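Local atomic coordinates of putative beta-glucosidase (Bifidobacterium adolescentis, PDB entry 5WAB), a protein that hydrolyses beta-glucosidic linkages as a family 3 glycoside hydrolase and possibly also releases terminal arabinopyranosyl units from ginsenosides. Residues A94-Q99 / Y297-D302. Numbering follows the deposited sequence.
Sequences AEECIQ and YHFDVD
Glu95 puts its carbonyl O 3.3 Å from Tyr297 CE2, at the ring edge, and its side chain runs past the hydroxyl, CB and CD each 3.7 Å from Tyr297 OH. The polar partners of the Glu95 carboxylate are His304, hydrogen-bonded to OE1, and Lys146, salt-bridged to OE2. Glu96 is stacked on Phe299. With its chain extended beyond CG, it places CG over the ring centre, 3.6 Å from the centroid and 6° off the normal, a CH-pi contact, while the carboxylate follows almost parallel, the planes 17° apart; His304 and Thr69 bind its OE2. Ile98 adds a looser apolar touch, CG2 to Tyr297 CD2 at 4.1 Å. Gln99, its CG anti to the backbone N (chi1 168°), runs past Tyr297 O and delivers the cross-segment hydrogen bond: Phe299 N donates to Gln99 OE1 over 2.9 Å, within the carbonyl plane. The same OE1 accepts from a water that also donates to Phe299 O and sits above the ring face opposite Glu96 CG. An alanine at Phe299 would remove the ring beneath Glu96 and would probably loosen the seating of its carboxylate beside His304. In the fold, the C-terminal turn of helix 83-99, whose Cys97 packs on strand 102-106 of the parallel sheet in the TIM-barrel-family N-terminal domain, receives the linker entering helix 301-313, which Asp300 N-caps through Ala303 N.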
# COMPACT_ATOMS: atom_id res chain seq x y z
N ALA A 94 7.26 -5.65 15.53
CA ALA A 94 7.03 -6.84 16.34
C ALA A 94 7.72 -6.74 17.69
O ALA A 94 7.15 -7.15 18.72
CB ALA A 94 7.52 -8.08 15.59
N GLU A 95 8.94 -6.21 17.72
CA GLU A 95 9.66 -6.09 18.99
C GLU A 95 8.94 -5.15 19.94
O GLU A 95 8.93 -5.37 21.16
CB GLU A 95 11.09 -5.61 18.73
CG GLU A 95 11.94 -6.63 17.99
CD GLU A 95 13.31 -6.11 17.66
OE1 GLU A 95 13.48 -4.87 17.60
OE2 GLU A 95 14.23 -6.93 17.45
N GLU A 96 8.31 -4.10 19.41
CA GLU A 96 7.51 -3.24 20.28
C GLU A 96 6.28 -3.98 20.78
O GLU A 96 5.87 -3.81 21.93
CB GLU A 96 7.13 -1.95 19.54
CG GLU A 96 8.33 -1.22 18.97
CD GLU A 96 8.03 0.21 18.56
OE1 GLU A 96 6.87 0.66 18.68
OE2 GLU A 96 8.98 0.90 18.14
N CYS A 97 5.69 -4.83 19.93
CA CYS A 97 4.58 -5.67 20.38
C CYS A 97 5.01 -6.62 21.48
O CYS A 97 4.25 -6.87 22.42
CB CYS A 97 4.00 -6.46 19.21
SG CYS A 97 3.12 -5.50 17.96
N ILE A 98 6.24 -7.15 21.38
CA ILE A 98 6.72 -8.10 22.37
C ILE A 98 6.89 -7.42 23.73
O ILE A 98 6.61 -8.02 24.77
CB ILE A 98 8.03 -8.77 21.89
CG1 ILE A 98 7.73 -9.65 20.68
CG2 ILE A 98 8.66 -9.60 22.99
CD1 ILE A 98 8.97 -10.18 19.98
N GLN A 99 7.34 -6.16 23.73
CA GLN A 99 7.41 -5.41 24.98
C GLN A 99 6.02 -5.19 25.57
O GLN A 99 5.83 -5.30 26.79
CB GLN A 99 8.10 -4.07 24.75
CG GLN A 99 7.97 -3.08 25.91
CD GLN A 99 8.67 -1.75 25.64
OE1 GLN A 99 9.86 -1.71 25.35
NE2 GLN A 99 7.92 -0.66 25.73
N TYR A 297 10.90 -7.47 28.39
CA TYR A 297 11.63 -7.02 27.21
C TYR A 297 11.33 -5.56 26.93
O TYR A 297 10.17 -5.14 26.91
CB TYR A 297 11.29 -7.86 25.98
CG TYR A 297 11.92 -7.29 24.73
CD1 TYR A 297 13.26 -7.51 24.45
CD2 TYR A 297 11.18 -6.52 23.84
CE1 TYR A 297 13.85 -6.99 23.32
CE2 TYR A 297 11.76 -5.99 22.71
CZ TYR A 297 13.10 -6.23 22.45
OH TYR A 297 13.68 -5.70 21.32
N HIS A 298 12.39 -4.78 26.70
CA HIS A 298 12.28 -3.37 26.35
C HIS A 298 12.98 -3.15 25.02
O HIS A 298 14.17 -3.47 24.89
CB HIS A 298 12.89 -2.50 27.45
CG HIS A 298 12.13 -2.53 28.74
ND1 HIS A 298 11.99 -3.68 29.48
CD2 HIS A 298 11.48 -1.56 29.42
CE1 HIS A 298 11.28 -3.42 30.57
NE2 HIS A 298 10.96 -2.13 30.55
N PHE A 299 12.26 -2.60 24.05
CA PHE A 299 12.83 -2.38 22.74
C PHE A 299 13.72 -1.14 22.74
O PHE A 299 13.52 -0.21 23.52
CB PHE A 299 11.73 -2.25 21.67
CG PHE A 299 10.88 -1.01 21.79
CD1 PHE A 299 11.26 0.17 21.17
CD2 PHE A 299 9.67 -1.04 22.47
CE1 PHE A 299 10.46 1.31 21.26
CE2 PHE A 299 8.88 0.09 22.57
CZ PHE A 299 9.28 1.27 21.96
N ASP A 300 14.71 -1.15 21.85
CA ASP A 300 15.64 -0.03 21.72
C ASP A 300 14.92 1.13 21.03
O ASP A 300 14.62 1.07 19.84
CB ASP A 300 16.87 -0.47 20.93
CG ASP A 300 18.02 0.51 21.04
OD1 ASP A 300 17.77 1.72 21.27
OD2 ASP A 300 19.18 0.08 20.87
N VAL A 301 14.63 2.18 21.80
CA VAL A 301 13.89 3.32 21.26
C VAL A 301 14.69 4.00 20.15
O VAL A 301 14.16 4.32 19.08
CB VAL A 301 13.52 4.31 22.37
CG1 VAL A 301 13.04 5.62 21.78
CG2 VAL A 301 12.46 3.71 23.29
N ASP A 302 15.98 4.24 20.40
CA ASP A 302 16.79 4.95 19.42
C ASP A 302 17.01 4.10 18.17
O ASP A 302 17.04 4.63 17.06
CB ASP A 302 18.14 5.35 20.03
CG ASP A 302 18.00 6.46 21.06
OD1 ASP A 302 17.04 7.25 20.97
OD2 ASP A 302 18.86 6.53 21.96
O HOH W 1 8.45 -8.23 27.59
O HOH W 2 11.50 0.56 24.99